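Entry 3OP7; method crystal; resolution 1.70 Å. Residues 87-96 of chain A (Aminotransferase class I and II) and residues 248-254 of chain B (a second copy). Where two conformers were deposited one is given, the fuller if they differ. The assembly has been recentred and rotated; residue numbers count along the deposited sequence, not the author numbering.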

# COMPACT_ATOMS: atom_id res chain seq x y z
N THR A 87 -3.43 -4.00 7.39
CA THR A 87 -3.17 -3.22 6.20
C THR A 87 -1.93 -2.35 6.35
O THR A 87 -1.39 -2.19 7.49
N ASN A 88 -1.43 -1.81 5.24
CA ASN A 88 -0.35 -0.82 5.29
C ASN A 88 -0.88 0.54 5.73
O ASN A 88 -1.20 1.42 4.90
N GLY A 89 -1.00 0.73 7.05
CA GLY A 89 -1.62 1.94 7.57
C GLY A 89 -3.11 1.98 7.43
O GLY A 89 -3.70 1.14 6.71
N ALA A 90 -3.73 2.96 8.07
CA ALA A 90 -5.11 3.34 7.75
C ALA A 90 -5.26 3.72 6.26
O ALA A 90 -6.32 3.49 5.67
N THR A 91 -4.18 4.23 5.64
CA THR A 91 -4.16 4.53 4.21
C THR A 91 -4.60 3.31 3.41
O THR A 91 -5.52 3.37 2.59
N GLY A 92 -3.90 2.21 3.66
CA GLY A 92 -4.19 0.98 2.94
C GLY A 92 -5.54 0.42 3.26
O GLY A 92 -6.19 -0.20 2.37
N ALA A 93 -6.01 0.64 4.50
CA ALA A 93 -7.30 0.13 4.92
C ALA A 93 -8.46 0.88 4.21
O ALA A 93 -9.36 0.26 3.64
N ASN A 94 -8.40 2.22 4.22
CA ASN A 94 -9.42 2.98 3.49
C ASN A 94 -9.46 2.60 2.02
O ASN A 94 -10.55 2.43 1.46
N LEU A 95 -8.28 2.51 1.38
CA LEU A 95 -8.21 2.16 -0.02
C LEU A 95 -8.78 0.76 -0.24
O LEU A 95 -9.54 0.53 -1.20
N LEU A 96 -8.38 -0.20 0.58
CA LEU A 96 -8.88 -1.57 0.42
C LEU A 96 -10.42 -1.63 0.50
O LEU A 96 -11.07 -2.30 -0.31
N ARG B 248 0.69 9.55 -3.81
CA ARG B 248 1.06 8.48 -2.90
C ARG B 248 0.23 8.45 -1.59
O ARG B 248 0.14 7.41 -0.99
N ASP B 249 -0.39 9.55 -1.15
CA ASP B 249 -1.24 9.46 0.03
C ASP B 249 -2.57 8.76 -0.25
O ASP B 249 -3.30 8.43 0.70
N TYR B 250 -2.89 8.47 -1.50
CA TYR B 250 -4.11 7.69 -1.70
C TYR B 250 -3.87 6.24 -1.40
O TYR B 250 -4.82 5.50 -1.16
N THR B 251 -2.62 5.78 -1.56
CA THR B 251 -2.32 4.37 -1.51
C THR B 251 -1.38 3.89 -0.41
O THR B 251 -1.50 2.76 0.05
N MSE B 252 -0.39 4.71 -0.01
CA MSE B 252 0.63 4.25 0.89
C MSE B 252 1.14 5.30 1.91
O MSE B 252 1.51 4.92 3.00
N ILE B 253 1.13 6.57 1.51
CA ILE B 253 1.96 7.69 2.10
C ILE B 253 3.47 7.45 1.89
O ILE B 253 4.17 8.27 1.25
N CYS B 254 3.95 6.36 2.46
CA CYS B 254 5.33 5.95 2.37
C CYS B 254 5.45 4.48 2.79
O CYS B 254 4.52 3.86 3.33

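A helix can pack against an irregular loop by setting side chains from one face onto main chain, and the contact between these two copies illustrates the principle. Thr A91, with the largest covered area, points toward the partner in the m rotamer. Its methyl carbon CG2 rests on main chain, 3.4 Å from Asp B249 O and 3.4 Å from Met B252 N, while its hydroxyl OG1 lies 3.3 Å from Ile B253 CD1. Water 3 links the two sides, donating to Thr A91 OG1 and to Asp B249 O, each at 2.7 Å.

Thr B251 covers the next largest area (chi1 p); its CA-to-CB bond points away overall, yet its backbone C and O, and its CB, come up against the other stretch. Its methyl CG2 still meets Leu A95 CD2 at 3.9 Å; that leucine, also pointing toward the partner, chi1 t and chi2 p, also brings CB to 3.9 Å from Tyr B250 O.

Asn A88, pointing toward the partner with chi1 p, supplies the direct polar link: ND2 donates a weak hydrogen bond to Thr B251 O at 3.3 Å. Two waters add bridges between the stretches. Water 1 accepts from Asn A88 ND2 (3.1 Å) and donates to Cys B254 O (3.0 Å), and water 2 lies 2.9 Å from Asn A88 OD1 and 2.8 Å from Thr B251 O. Solvent thus helps satisfy the carbonyls of an irregular loop.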

# COMPACT_ATOMS: atom_id res chain seq x y z
CB THR A 87 -4.38 -2.32 5.91
OG1 THR A 87 -4.59 -1.46 7.04
CG2 THR A 87 -5.65 -3.17 5.59
CB ASN A 88 0.46 -0.73 4.00
CG ASN A 88 -0.35 -0.27 2.79
OD1 ASN A 88 -1.45 -0.76 2.59
ND2 ASN A 88 0.22 0.67 1.97
CB ALA A 90 -5.63 4.45 8.68
CB THR A 91 -2.78 5.06 3.74
OG1 THR A 91 -2.43 6.27 4.46
CG2 THR A 91 -2.82 5.41 2.28
CB ALA A 93 -7.50 0.18 6.39
CB ASN A 94 -9.22 4.52 3.61
CG ASN A 94 -9.55 5.09 4.95
OD1 ASN A 94 -10.48 4.64 5.66
ND2 ASN A 94 -8.91 6.22 5.28
CB LEU A 95 -6.77 2.19 -0.51
CG LEU A 95 -6.60 1.76 -1.98
CD1 LEU A 95 -7.45 2.60 -2.92
CD2 LEU A 95 -5.13 1.79 -2.33
CB LEU A 96 -8.30 -2.47 1.47
CG LEU A 96 -8.75 -3.94 1.47
CD1 LEU A 96 -8.43 -4.63 0.12
CD2 LEU A 96 -8.12 -4.68 2.68
CB ARG B 248 2.58 8.49 -2.63
CG ARG B 248 3.33 8.18 -3.94
CD ARG B 248 4.90 8.29 -3.89
NE ARG B 248 5.53 7.34 -2.99
CZ ARG B 248 6.03 7.62 -1.80
NH1 ARG B 248 5.96 8.86 -1.30
NH2 ARG B 248 6.58 6.66 -1.06
CB ASP B 249 -1.52 10.79 0.72
CG ASP B 249 -0.28 11.42 1.34
OD1 ASP B 249 0.83 10.89 1.12
OD2 ASP B 249 -0.48 12.44 2.03
CB TYR B 250 -4.57 7.79 -3.16
CG TYR B 250 -5.27 9.07 -3.52
CD1 TYR B 250 -6.53 9.38 -3.01
CD2 TYR B 250 -4.69 9.98 -4.40
CE1 TYR B 250 -7.17 10.48 -3.39
CE2 TYR B 250 -5.33 11.12 -4.78
CZ TYR B 250 -6.59 11.39 -4.28
OH TYR B 250 -7.32 12.55 -4.57
CB THR B 251 -1.73 3.95 -2.88
OG1 THR B 251 -0.48 4.61 -3.06
CG2 THR B 251 -2.74 4.35 -4.02
CB MSE B 252 1.78 3.65 0.11
CG MSE B 252 2.45 4.62 -0.75
SE MSE B 252 3.94 4.06 -1.79
CE MSE B 252 2.75 3.38 -3.18
CB ILE B 253 1.66 8.01 3.58
CG1 ILE B 253 0.17 8.33 3.76
CG2 ILE B 253 2.56 9.21 4.05
CD1 ILE B 253 -0.24 8.65 5.18
CB CYS B 254 6.19 6.84 3.31
SG CYS B 254 5.63 6.85 4.93
O HOH W 1 3.15 1.25 2.96
O HOH W 2 -2.47 0.14 0.00
O HOH W 3 -3.30 8.54 3.37